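Aminotransferase (Bacillus subtilis, PDB 6L1O) is a pyridoxal-phosphate-dependent aminotransferase encoded in the operon for biosynthesis of the dipeptide antibiotic bacilysin. Local coordinates at residues I201-D206 and K228-E233; A121-P126 and L170-Y175; Y87-N92 and S220-E225; T111-N116 and Q259-F264. One frame throughout, in Å; residues are numbered along the deposited sequence.

Contact 1: residues I201-D206 and K228-E233. With PLP (pyridoxal-5'-phosphate), chain E.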
# COMPACT_ATOMS: atom_id res chain seq x y z
N ILE B 201 7.78 -3.38 -25.92
CA ILE B 201 6.66 -3.00 -25.07
C ILE B 201 6.65 -3.95 -23.86
O ILE B 201 6.74 -5.15 -24.03
CB ILE B 201 5.33 -3.10 -25.84
CG1 ILE B 201 5.46 -2.33 -27.16
CG2 ILE B 201 4.16 -2.53 -24.99
CD1 ILE B 201 4.25 -2.38 -28.08
N HIS B 202 6.58 -3.40 -22.66
CA HIS B 202 6.40 -4.19 -21.46
C HIS B 202 4.94 -4.64 -21.35
O HIS B 202 4.01 -3.83 -21.40
CB HIS B 202 6.77 -3.40 -20.23
CG HIS B 202 8.19 -2.92 -20.20
ND1 HIS B 202 8.54 -1.60 -20.36
CD2 HIS B 202 9.35 -3.59 -20.03
CE1 HIS B 202 9.85 -1.48 -20.30
NE2 HIS B 202 10.36 -2.67 -20.05
N LEU B 203 4.76 -5.93 -21.15
CA LEU B 203 3.42 -6.54 -21.16
C LEU B 203 2.98 -6.98 -19.75
O LEU B 203 3.63 -7.79 -19.16
CB LEU B 203 3.45 -7.74 -22.09
CG LEU B 203 2.13 -8.22 -22.72
CD1 LEU B 203 2.39 -9.31 -23.75
CD2 LEU B 203 1.14 -8.70 -21.66
N ILE B 204 1.88 -6.42 -19.24
CA ILE B 204 1.36 -6.81 -17.96
C ILE B 204 0.06 -7.54 -18.20
O ILE B 204 -0.90 -6.95 -18.72
CB ILE B 204 1.13 -5.61 -16.99
CG1 ILE B 204 2.46 -4.88 -16.65
CG2 ILE B 204 0.44 -6.03 -15.68
CD1 ILE B 204 3.59 -5.79 -16.18
N HIS B 205 0.02 -8.82 -17.80
CA HIS B 205 -1.24 -9.53 -17.94
C HIS B 205 -1.96 -9.59 -16.61
O HIS B 205 -1.36 -10.03 -15.61
CB HIS B 205 -1.01 -10.93 -18.46
CG HIS B 205 -2.27 -11.71 -18.61
ND1 HIS B 205 -2.52 -12.87 -17.91
CD2 HIS B 205 -3.39 -11.45 -19.31
CE1 HIS B 205 -3.72 -13.30 -18.20
NE2 HIS B 205 -4.27 -12.46 -19.05
N ASP B 206 -3.21 -9.17 -16.60
CA ASP B 206 -4.00 -9.09 -15.39
C ASP B 206 -4.77 -10.45 -15.30
O ASP B 206 -5.71 -10.69 -16.08
CB ASP B 206 -4.94 -7.88 -15.46
CG ASP B 206 -5.74 -7.65 -14.19
OD1 ASP B 206 -5.73 -8.51 -13.27
OD2 ASP B 206 -6.42 -6.59 -14.10
N LYS B 228 8.13 -14.33 -20.36
CA LYS B 228 9.01 -13.91 -19.28
C LYS B 228 10.04 -12.90 -19.75
O LYS B 228 10.60 -12.19 -18.94
CB LYS B 228 9.75 -15.11 -18.65
CG LYS B 228 9.42 -15.39 -17.19
CD LYS B 228 10.14 -16.68 -16.77
CE LYS B 228 9.48 -17.29 -15.56
NZ LYS B 228 10.27 -18.47 -15.13
N THR B 229 10.31 -12.89 -21.04
CA THR B 229 11.22 -11.96 -21.66
C THR B 229 10.64 -10.56 -21.75
O THR B 229 11.39 -9.61 -21.68
CB THR B 229 11.58 -12.42 -23.11
OG1 THR B 229 12.08 -13.76 -23.07
CG2 THR B 229 12.63 -11.47 -23.74
N VAL B 230 9.31 -10.45 -21.93
CA VAL B 230 8.67 -9.18 -22.21
C VAL B 230 7.77 -8.65 -21.06
O VAL B 230 7.44 -7.46 -21.02
CB VAL B 230 7.84 -9.21 -23.49
CG1 VAL B 230 8.71 -9.70 -24.69
CG2 VAL B 230 6.60 -10.09 -23.32
N GLY B 231 7.41 -9.51 -20.11
CA GLY B 231 6.37 -9.06 -19.19
C GLY B 231 6.24 -9.79 -17.88
O GLY B 231 7.14 -10.42 -17.41
N ALA B 232 5.08 -9.61 -17.28
CA ALA B 232 4.80 -10.17 -15.96
C ALA B 232 3.30 -10.36 -15.86
O ALA B 232 2.55 -9.74 -16.63
CB ALA B 232 5.27 -9.23 -14.87
N GLU B 233 2.90 -11.21 -14.92
CA GLU B 233 1.48 -11.50 -14.73
C GLU B 233 1.12 -11.10 -13.29
O GLU B 233 1.87 -11.41 -12.37
CB GLU B 233 1.22 -12.96 -14.99
CG GLU B 233 -0.21 -13.42 -14.77
CD GLU B 233 -0.45 -14.75 -15.48
OE1 GLU B 233 -1.00 -14.74 -16.62
OE2 GLU B 233 -0.06 -15.76 -14.89
N1 PLP E . -8.12 -6.77 -12.26
C2 PLP E . -9.41 -6.85 -12.63
C2A PLP E . -9.82 -6.69 -14.07
C3 PLP E . -10.45 -6.97 -11.63
O3 PLP E . -11.75 -7.00 -11.92
C4 PLP E . -10.00 -7.12 -10.29
C4A PLP E . -11.09 -6.87 -9.28
C5 PLP E . -8.59 -7.05 -9.97
C6 PLP E . -7.68 -6.91 -11.01
C5A PLP E . -8.06 -7.27 -8.59
O4P PLP E . -8.41 -6.36 -7.64
P PLP E . -7.68 -6.39 -6.18
O1P PLP E . -7.16 -5.01 -5.99
O2P PLP E . -6.65 -7.49 -6.10
O3P PLP E . -8.80 -6.71 -5.23
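His205 and Glu233 lie side by side on neighbouring strands, both pointing to the same face of the sheet, and join through ND1 of the imidazole and OE1 of the carboxylate at 2.7 Å. OE1 sits close to the ring plane and receives the N-H on its anti lone pair, with the carboxylate turned 51° from the ring. Further bonds fix the pair: Phe221 N also binds OE1, Tyr83 and Ser220 hold OE2, and Tyr175 N meets NE2 of the imidazole. Behind it the backbones run parallel. Leu203 N donates to Val230 O, Ala232 N to Leu203 O at 3.0 Å, and His205 N to Ala232 O at 2.9 Å. Packing is tight at Gly231, whose CA lies 3.0 Å from Leu203 O, leaving no room for a CB. These are two adjacent inner strands of the large sheet of the aminotransferase fold, joined in a beta-alpha-beta unit through the short helix 227-230. Val230 CG2 packs 4.1 Å from Leu203 CB; on the other face, CD1 of Ile204 reaches CB of Ala232 at 4.0 Å, under helix 103-114. Strand 202-206 ends in Asp206, whose OD2 lies 2.5 Å from N1 of PLP, an aspartate-pyridine pairing found throughout this family. The loose side is that of Lys228 and Thr229, partly exposed and not touching strand 202-206; Lys228 turns away to a salt bridge with Glu96.

Contact 2: residues A121-P126 and L170-Y175. With PLP (pyridoxal-5'-phosphate), chain E.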
# COMPACT_ATOMS: atom_id res chain seq x y z
N ALA B 121 0.72 4.10 -23.16
CA ALA B 121 0.29 2.79 -22.66
C ALA B 121 -0.87 2.30 -23.56
O ALA B 121 -1.82 3.03 -23.82
CB ALA B 121 -0.15 2.88 -21.22
N LEU B 122 -0.73 1.09 -24.06
CA LEU B 122 -1.76 0.44 -24.83
C LEU B 122 -2.78 -0.24 -23.88
O LEU B 122 -2.38 -1.14 -23.12
CB LEU B 122 -1.15 -0.61 -25.73
CG LEU B 122 -0.18 -0.10 -26.82
CD1 LEU B 122 0.67 -1.23 -27.35
CD2 LEU B 122 -1.00 0.53 -27.91
N VAL B 123 -4.04 0.17 -23.97
CA VAL B 123 -5.08 -0.28 -23.07
C VAL B 123 -6.30 -0.78 -23.84
O VAL B 123 -6.77 -0.13 -24.76
CB VAL B 123 -5.55 0.86 -22.11
CG1 VAL B 123 -6.69 0.41 -21.21
CG2 VAL B 123 -4.41 1.34 -21.25
N PRO B 124 -6.83 -1.95 -23.44
CA PRO B 124 -8.03 -2.48 -24.12
C PRO B 124 -9.28 -1.66 -23.88
O PRO B 124 -9.50 -1.07 -22.80
CB PRO B 124 -8.13 -3.94 -23.57
CG PRO B 124 -7.46 -3.87 -22.29
CD PRO B 124 -6.32 -2.91 -22.44
N ASN B 125 -10.15 -1.63 -24.90
CA ASN B 125 -11.45 -0.94 -24.83
C ASN B 125 -12.45 -1.96 -25.41
O ASN B 125 -12.43 -2.24 -26.61
CB ASN B 125 -11.39 0.38 -25.61
CG ASN B 125 -12.70 1.12 -25.65
OD1 ASN B 125 -13.69 0.73 -25.06
ND2 ASN B 125 -12.71 2.21 -26.39
N PRO B 126 -13.29 -2.55 -24.55
CA PRO B 126 -13.46 -2.23 -23.11
C PRO B 126 -12.37 -2.77 -22.23
O PRO B 126 -11.70 -3.69 -22.60
CB PRO B 126 -14.82 -2.85 -22.75
CG PRO B 126 -15.07 -3.85 -23.79
CD PRO B 126 -14.37 -3.43 -25.04
N LEU B 170 4.19 0.17 -22.59
CA LEU B 170 3.47 -0.77 -21.75
C LEU B 170 2.13 -1.10 -22.37
O LEU B 170 1.46 -0.23 -22.91
CB LEU B 170 3.27 -0.19 -20.38
CG LEU B 170 2.64 -1.16 -19.35
CD1 LEU B 170 3.48 -1.33 -18.12
CD2 LEU B 170 1.27 -0.69 -19.00
N MET B 171 1.76 -2.36 -22.28
CA MET B 171 0.47 -2.82 -22.66
C MET B 171 -0.20 -3.62 -21.52
O MET B 171 0.42 -4.45 -20.93
CB MET B 171 0.62 -3.74 -23.88
CG MET B 171 -0.72 -4.39 -24.30
SD MET B 171 -0.61 -5.40 -25.78
CE MET B 171 0.36 -6.75 -25.34
N PHE B 172 -1.49 -3.41 -21.34
CA PHE B 172 -2.35 -4.26 -20.47
C PHE B 172 -3.19 -5.24 -21.25
O PHE B 172 -3.82 -4.88 -22.26
CB PHE B 172 -3.30 -3.37 -19.65
CG PHE B 172 -2.63 -2.61 -18.55
CD1 PHE B 172 -1.99 -3.29 -17.52
CD2 PHE B 172 -2.67 -1.24 -18.52
CE1 PHE B 172 -1.35 -2.59 -16.49
CE2 PHE B 172 -2.08 -0.53 -17.48
CZ PHE B 172 -1.43 -1.20 -16.47
N LEU B 173 -3.25 -6.48 -20.77
CA LEU B 173 -4.20 -7.42 -21.24
C LEU B 173 -4.86 -8.10 -20.01
O LEU B 173 -4.25 -8.21 -18.97
CB LEU B 173 -3.50 -8.47 -22.11
CG LEU B 173 -2.78 -7.97 -23.37
CD1 LEU B 173 -1.92 -9.10 -23.93
CD2 LEU B 173 -3.78 -7.48 -24.37
N ASN B 174 -6.09 -8.57 -20.16
CA ASN B 174 -6.85 -9.13 -19.07
C ASN B 174 -7.74 -10.29 -19.52
O ASN B 174 -8.82 -10.05 -20.04
CB ASN B 174 -7.68 -8.01 -18.46
CG ASN B 174 -8.65 -8.47 -17.41
OD1 ASN B 174 -9.78 -8.03 -17.39
ND2 ASN B 174 -8.22 -9.36 -16.54
N TYR B 175 -7.29 -11.52 -19.33
CA TYR B 175 -8.09 -12.73 -19.66
C TYR B 175 -7.96 -13.80 -18.59
O TYR B 175 -6.85 -14.10 -18.16
CB TYR B 175 -7.77 -13.28 -21.08
CG TYR B 175 -7.99 -12.21 -22.15
CD1 TYR B 175 -9.24 -12.00 -22.70
CD2 TYR B 175 -6.97 -11.37 -22.53
CE1 TYR B 175 -9.45 -11.02 -23.60
CE2 TYR B 175 -7.19 -10.36 -23.44
CZ TYR B 175 -8.42 -10.17 -23.97
OH TYR B 175 -8.64 -9.14 -24.86
N1 PLP E . -8.12 -6.77 -12.26
C2 PLP E . -9.41 -6.85 -12.63
C2A PLP E . -9.82 -6.69 -14.07
C3 PLP E . -10.45 -6.97 -11.63
O3 PLP E . -11.75 -7.00 -11.92
C4 PLP E . -10.00 -7.12 -10.29
C4A PLP E . -11.09 -6.87 -9.28
C5 PLP E . -8.59 -7.05 -9.97
C6 PLP E . -7.68 -6.91 -11.01
C5A PLP E . -8.06 -7.27 -8.59
O4P PLP E . -8.41 -6.36 -7.64
P PLP E . -7.68 -6.39 -6.18
O1P PLP E . -7.16 -5.01 -5.99
O2P PLP E . -6.65 -7.49 -6.10
O3P PLP E . -8.80 -6.71 -5.23
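Phe172 has CG anti to its carbonyl carbon (chi1 -72°), and Val123 has CG1 anti to its backbone N (chi1 177°), which leaves CG2 anti to the carbonyl carbon, beside the N; the ring and CG2 lie side by side, pointing the same way. CG2 meets the edge of the ring at CD2, 4.1 Å off. One face of that ring is covered near its rim by CD2 of Leu170, and Tyr131 stacks on it from helix 130-137. Ala121 and Leu170 share a face of the sheet. On the other, Leu122 and Met171 meet through their CB atoms at 4.0 Å, and the side chain of Met171 runs on to pack against Leu203 of strand 202-206. The parallel pairing of the two strands rests on two bonds, Leu122 N to Leu170 O at 2.8 Å and Phe172 N to Leu122 O at 3.0 Å. Strand 168-174 runs on to Asn174, whose OD1 lies 3.6 Å from the C2A methyl of PLP. On the partner strand, Pro124 has no N-H to give: its CD lies 3.2 Å from Phe172 O, and the strands splay apart. Phe172 O is buried against this proline ring with no hydrogen-bond partner, probably a polar cost where the pairing stops short of the cofactor.

Contact 3: residues Y87-N92 and S220-E225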
# COMPACT_ATOMS: atom_id res chain seq x y z
N TYR B 87 -0.41 -24.23 -13.47
CA TYR B 87 -0.16 -23.82 -14.87
C TYR B 87 1.02 -24.46 -15.53
O TYR B 87 1.30 -24.22 -16.71
CB TYR B 87 -0.00 -22.30 -14.90
CG TYR B 87 -1.16 -21.59 -14.28
CD1 TYR B 87 -2.43 -21.70 -14.81
CD2 TYR B 87 -1.00 -20.83 -13.11
CE1 TYR B 87 -3.54 -21.03 -14.20
CE2 TYR B 87 -2.07 -20.17 -12.54
CZ TYR B 87 -3.32 -20.27 -13.06
OH TYR B 87 -4.36 -19.59 -12.45
N GLY B 88 1.75 -25.27 -14.79
CA GLY B 88 2.92 -25.91 -15.35
C GLY B 88 4.09 -24.97 -15.57
O GLY B 88 5.01 -25.29 -16.34
N VAL B 89 4.08 -23.83 -14.89
CA VAL B 89 5.06 -22.75 -15.14
C VAL B 89 6.15 -22.74 -14.07
O VAL B 89 5.86 -22.74 -12.86
CB VAL B 89 4.37 -21.38 -15.18
CG1 VAL B 89 5.37 -20.21 -15.31
CG2 VAL B 89 3.37 -21.35 -16.32
N THR B 90 7.40 -22.71 -14.53
CA THR B 90 8.55 -22.62 -13.66
C THR B 90 8.86 -21.18 -13.29
O THR B 90 9.16 -20.37 -14.17
CB THR B 90 9.82 -23.24 -14.32
OG1 THR B 90 9.64 -24.64 -14.45
CG2 THR B 90 11.05 -23.00 -13.41
N ILE B 91 8.84 -20.90 -11.99
CA ILE B 91 9.12 -19.56 -11.46
C ILE B 91 10.24 -19.65 -10.43
O ILE B 91 10.18 -20.46 -9.53
CB ILE B 91 7.86 -18.96 -10.77
CG1 ILE B 91 6.70 -18.76 -11.76
CG2 ILE B 91 8.20 -17.67 -10.07
CD1 ILE B 91 6.94 -17.76 -12.86
N ASN B 92 11.27 -18.81 -10.58
CA ASN B 92 12.29 -18.67 -9.54
C ASN B 92 11.77 -17.82 -8.37
O ASN B 92 11.60 -16.64 -8.53
CB ASN B 92 13.56 -17.99 -10.10
CG ASN B 92 14.73 -18.08 -9.13
OD1 ASN B 92 14.55 -18.15 -7.90
ND2 ASN B 92 15.95 -18.07 -9.68
N SER B 220 -2.11 -19.46 -18.17
CA SER B 220 -1.36 -18.29 -17.75
C SER B 220 -0.61 -17.69 -18.97
O SER B 220 -0.09 -18.42 -19.83
CB SER B 220 -0.37 -18.65 -16.66
OG SER B 220 0.74 -17.71 -16.59
N PHE B 221 -0.53 -16.38 -19.04
CA PHE B 221 0.34 -15.69 -19.99
C PHE B 221 1.76 -16.29 -19.99
O PHE B 221 2.43 -16.43 -21.04
CB PHE B 221 0.36 -14.18 -19.65
CG PHE B 221 1.42 -13.37 -20.35
CD1 PHE B 221 1.47 -13.28 -21.73
CD2 PHE B 221 2.38 -12.67 -19.61
CE1 PHE B 221 2.46 -12.54 -22.37
CE2 PHE B 221 3.35 -11.92 -20.22
CZ PHE B 221 3.41 -11.88 -21.61
N LEU B 222 2.23 -16.66 -18.81
CA LEU B 222 3.58 -17.16 -18.65
C LEU B 222 3.82 -18.55 -19.24
O LEU B 222 4.92 -19.04 -19.21
CB LEU B 222 4.01 -17.14 -17.18
CG LEU B 222 4.01 -15.74 -16.53
CD1 LEU B 222 4.47 -15.93 -15.10
CD2 LEU B 222 4.94 -14.77 -17.25
N GLU B 223 2.77 -19.20 -19.74
CA GLU B 223 2.91 -20.38 -20.57
C GLU B 223 3.47 -20.10 -21.97
O GLU B 223 4.09 -20.94 -22.56
CB GLU B 223 1.58 -21.13 -20.65
CG GLU B 223 1.28 -21.89 -19.36
CD GLU B 223 -0.08 -22.57 -19.36
OE1 GLU B 223 -0.33 -23.32 -20.33
OE2 GLU B 223 -0.88 -22.36 -18.40
N ALA B 224 3.26 -18.90 -22.48
CA ALA B 224 3.75 -18.53 -23.80
C ALA B 224 5.27 -18.38 -23.84
O ALA B 224 5.87 -17.89 -22.89
CB ALA B 224 3.12 -17.23 -24.23
N GLU B 225 5.88 -18.86 -24.93
CA GLU B 225 7.30 -18.61 -25.20
C GLU B 225 7.54 -17.10 -25.24
O GLU B 225 6.78 -16.35 -25.86
CB GLU B 225 7.71 -19.23 -26.55
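Tyr87 and Ser220 face each other with CA atoms 6.3 Å apart, as do Val89 and Glu223, and no strand or helix pairing links the two backbones. Gly88, with positive phi, takes the chain out of helix 73-87 into an extended run, while 221-223 coils into a short 3-10 segment, held by Glu223 N to Ser220 O and Ala224 N to Phe221 O. Ser220 also forms an ST turn, its OG accepting from Leu222 N at 2.9 Å. Its CB lies over one face of the Tyr87 ring, displaced toward the rim and nearest CG at 3.9 Å, a CH-pi contact. Val89 packs on Leu222 and Glu223: CG1 meets Leu222 CB at 3.8 Å, and CG2 meets Glu223 CG at 3.7 Å. Further along, the CD1 methyls of Ile91 and Leu222 touch at 3.8 Å, their side chains crossing at about a right angle, with Val252 of strand 249-253 against both. The extended Glu223 chain brings its carboxylate back to its own turn, where OE2 takes the N-H of Ser220 at 3.2 Å from above the carboxylate plane. The whole contact fastens the end of helix 73-87 to the connection leading from strand 202-206 to helix 227-230. Glu223 OE2 also lies 3.3 Å from Tyr87 O, two acceptors that cannot bond and probably repel mildly; what joins the segments is therefore carbon packing, while Ser220 OG has its outside partner in Glu233.

Contact 4: residues T111-N116 and Q259-F264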
# COMPACT_ATOMS: atom_id res chain seq x y z
N THR B 111 2.98 0.41 -13.15
CA THR B 111 3.02 1.58 -14.04
C THR B 111 4.03 2.63 -13.67
O THR B 111 4.64 3.25 -14.55
CB THR B 111 1.63 2.20 -14.23
OG1 THR B 111 1.09 2.60 -12.96
CG2 THR B 111 0.70 1.20 -14.87
N GLN B 112 4.22 2.88 -12.38
CA GLN B 112 5.26 3.78 -11.94
C GLN B 112 6.65 3.26 -12.30
O GLN B 112 7.57 4.06 -12.62
CB GLN B 112 5.17 4.07 -10.42
CG GLN B 112 3.94 4.89 -10.03
CD GLN B 112 4.14 6.37 -10.37
OE1 GLN B 112 5.23 6.91 -10.14
NE2 GLN B 112 3.12 7.01 -10.87
N CYS B 113 6.84 1.96 -12.24
CA CYS B 113 8.11 1.31 -12.61
C CYS B 113 8.42 1.25 -14.10
O CYS B 113 9.59 1.17 -14.48
CB CYS B 113 8.19 -0.10 -12.08
SG CYS B 113 8.35 -0.19 -10.33
N LEU B 114 7.39 1.26 -14.93
CA LEU B 114 7.56 0.95 -16.34
C LEU B 114 7.19 2.06 -17.31
O LEU B 114 7.42 1.89 -18.50
CB LEU B 114 6.81 -0.35 -16.67
CG LEU B 114 7.21 -1.59 -15.86
CD1 LEU B 114 6.38 -2.80 -16.20
CD2 LEU B 114 8.67 -1.98 -16.13
N LEU B 115 6.55 3.13 -16.83
CA LEU B 115 6.10 4.21 -17.67
C LEU B 115 6.71 5.54 -17.26
O LEU B 115 6.71 5.90 -16.08
CB LEU B 115 4.57 4.33 -17.64
CG LEU B 115 3.66 3.49 -18.50
CD1 LEU B 115 2.18 3.72 -18.12
CD2 LEU B 115 3.83 3.77 -20.00
N ASN B 116 7.23 6.26 -18.25
CA ASN B 116 7.70 7.65 -18.05
C ASN B 116 6.69 8.63 -18.51
O ASN B 116 5.86 8.31 -19.36
CB ASN B 116 9.00 7.91 -18.85
CG ASN B 116 10.18 7.20 -18.29
OD1 ASN B 116 10.38 7.22 -17.07
ND2 ASN B 116 11.01 6.61 -19.15
N GLN B 259 12.76 -6.70 -10.26
CA GLN B 259 13.79 -5.89 -9.58
C GLN B 259 13.38 -4.43 -9.46
O GLN B 259 13.58 -3.83 -8.43
CB GLN B 259 15.11 -6.00 -10.34
CG GLN B 259 16.27 -5.31 -9.65
CD GLN B 259 17.45 -5.09 -10.61
OE1 GLN B 259 17.56 -5.74 -11.66
NE2 GLN B 259 18.33 -4.16 -10.26
N ALA B 260 12.80 -3.87 -10.52
CA ALA B 260 12.33 -2.48 -10.48
C ALA B 260 11.21 -2.32 -9.45
O ALA B 260 11.21 -1.38 -8.66
CB ALA B 260 11.86 -2.05 -11.83
N VAL B 261 10.29 -3.29 -9.43
CA VAL B 261 9.23 -3.32 -8.41
C VAL B 261 9.80 -3.30 -7.02
O VAL B 261 9.39 -2.51 -6.18
CB VAL B 261 8.33 -4.57 -8.57
CG1 VAL B 261 7.37 -4.66 -7.39
CG2 VAL B 261 7.57 -4.48 -9.89
N ASN B 262 10.77 -4.18 -6.78
CA ASN B 262 11.39 -4.31 -5.51
C ASN B 262 12.12 -3.05 -5.08
O ASN B 262 12.04 -2.64 -3.95
CB ASN B 262 12.37 -5.48 -5.51
CG ASN B 262 11.71 -6.84 -5.36
OD1 ASN B 262 10.59 -6.98 -4.86
ND2 ASN B 262 12.46 -7.85 -5.71
N GLU B 263 12.78 -2.40 -6.03
CA GLU B 263 13.42 -1.13 -5.73
C GLU B 263 12.44 -0.05 -5.27
O GLU B 263 12.64 0.59 -4.25
CB GLU B 263 14.28 -0.71 -6.92
CG GLU B 263 15.57 -1.60 -6.99
CD GLU B 263 16.35 -1.51 -8.30
OE1 GLU B 263 16.12 -0.60 -9.10
OE2 GLU B 263 17.20 -2.38 -8.57
N PHE B 264 11.37 0.13 -6.03
CA PHE B 264 10.30 1.05 -5.68
C PHE B 264 9.73 0.75 -4.33
O PHE B 264 9.65 1.58 -3.44
CB PHE B 264 9.16 0.96 -6.73
CG PHE B 264 8.09 2.00 -6.54
CD1 PHE B 264 8.07 3.16 -7.30
CD2 PHE B 264 7.05 1.77 -5.66
CE1 PHE B 264 7.06 4.13 -7.09
CE2 PHE B 264 6.06 2.71 -5.47
CZ PHE B 264 6.06 3.88 -6.18
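Cys113 and Phe264 carry a helix-to-helix contact in the large domain of the aminotransferase fold, where helix 103-114, whose first residue, Gly103, binds PLP through its backbone N, packs near its end against helix 255-266. Cys113 gives up the larger area. Its SG is anti to the carbonyl carbon (chi1 -71°) and points into the neighbouring helix, lying 3.5 Å from Ala260 O and 3.9 Å from Phe264 CB. Relative to the Phe264 ring the sulfur is oblique, 5.2 Å from the centroid and 48° off the normal, a sulfur-aromatic contact. The CB atoms of Cys113 and Ala260 stand 4.2 Å apart at the closest pairing of the two backbones, where the small alanine lets the helices approach. Phe264 has CG anti to its backbone N (chi1 -173°), which sends the ring back across to helix 103-114, where Tyr108 and Val109 also touch it. The second subunit borders the contact: its Met137 packs on Phe264, its Ile9 on Cys113, and the OG of its Ser6 binds Gln112 O. Within this chain, the outer part of the ring finishes on Gln112, whose CB meets CE1 of Phe264 at 3.8 Å.

Overall arrangement
Contacts 1 and 2 pair strands of one sheet, their centres 11 Å apart, and are joined by the pairing between them, of strands 202-206 and 168-174, where Asp206 N lies 2.8 Å from Leu173 O. Both deliver a residue to PLP from the ends of these strands, Asp206 and Asn174. Contact 3 supports contact 1 from the side of His205, with Ser220 OG 2.7 Å from Glu233 OE2; its Tyr87 remains about 13 Å from PLP, side chain to cofactor. Contact 4 lies on the other face, where Leu114 CD1 packs 4.1 Å from Ile204 CD1 and Thr111 CG2 3.6 Å from Phe172 CZ. Contacts 3 and 4 do not touch, their centres about 22 Å apart, while contacts 1 and 4 both reach the second subunit.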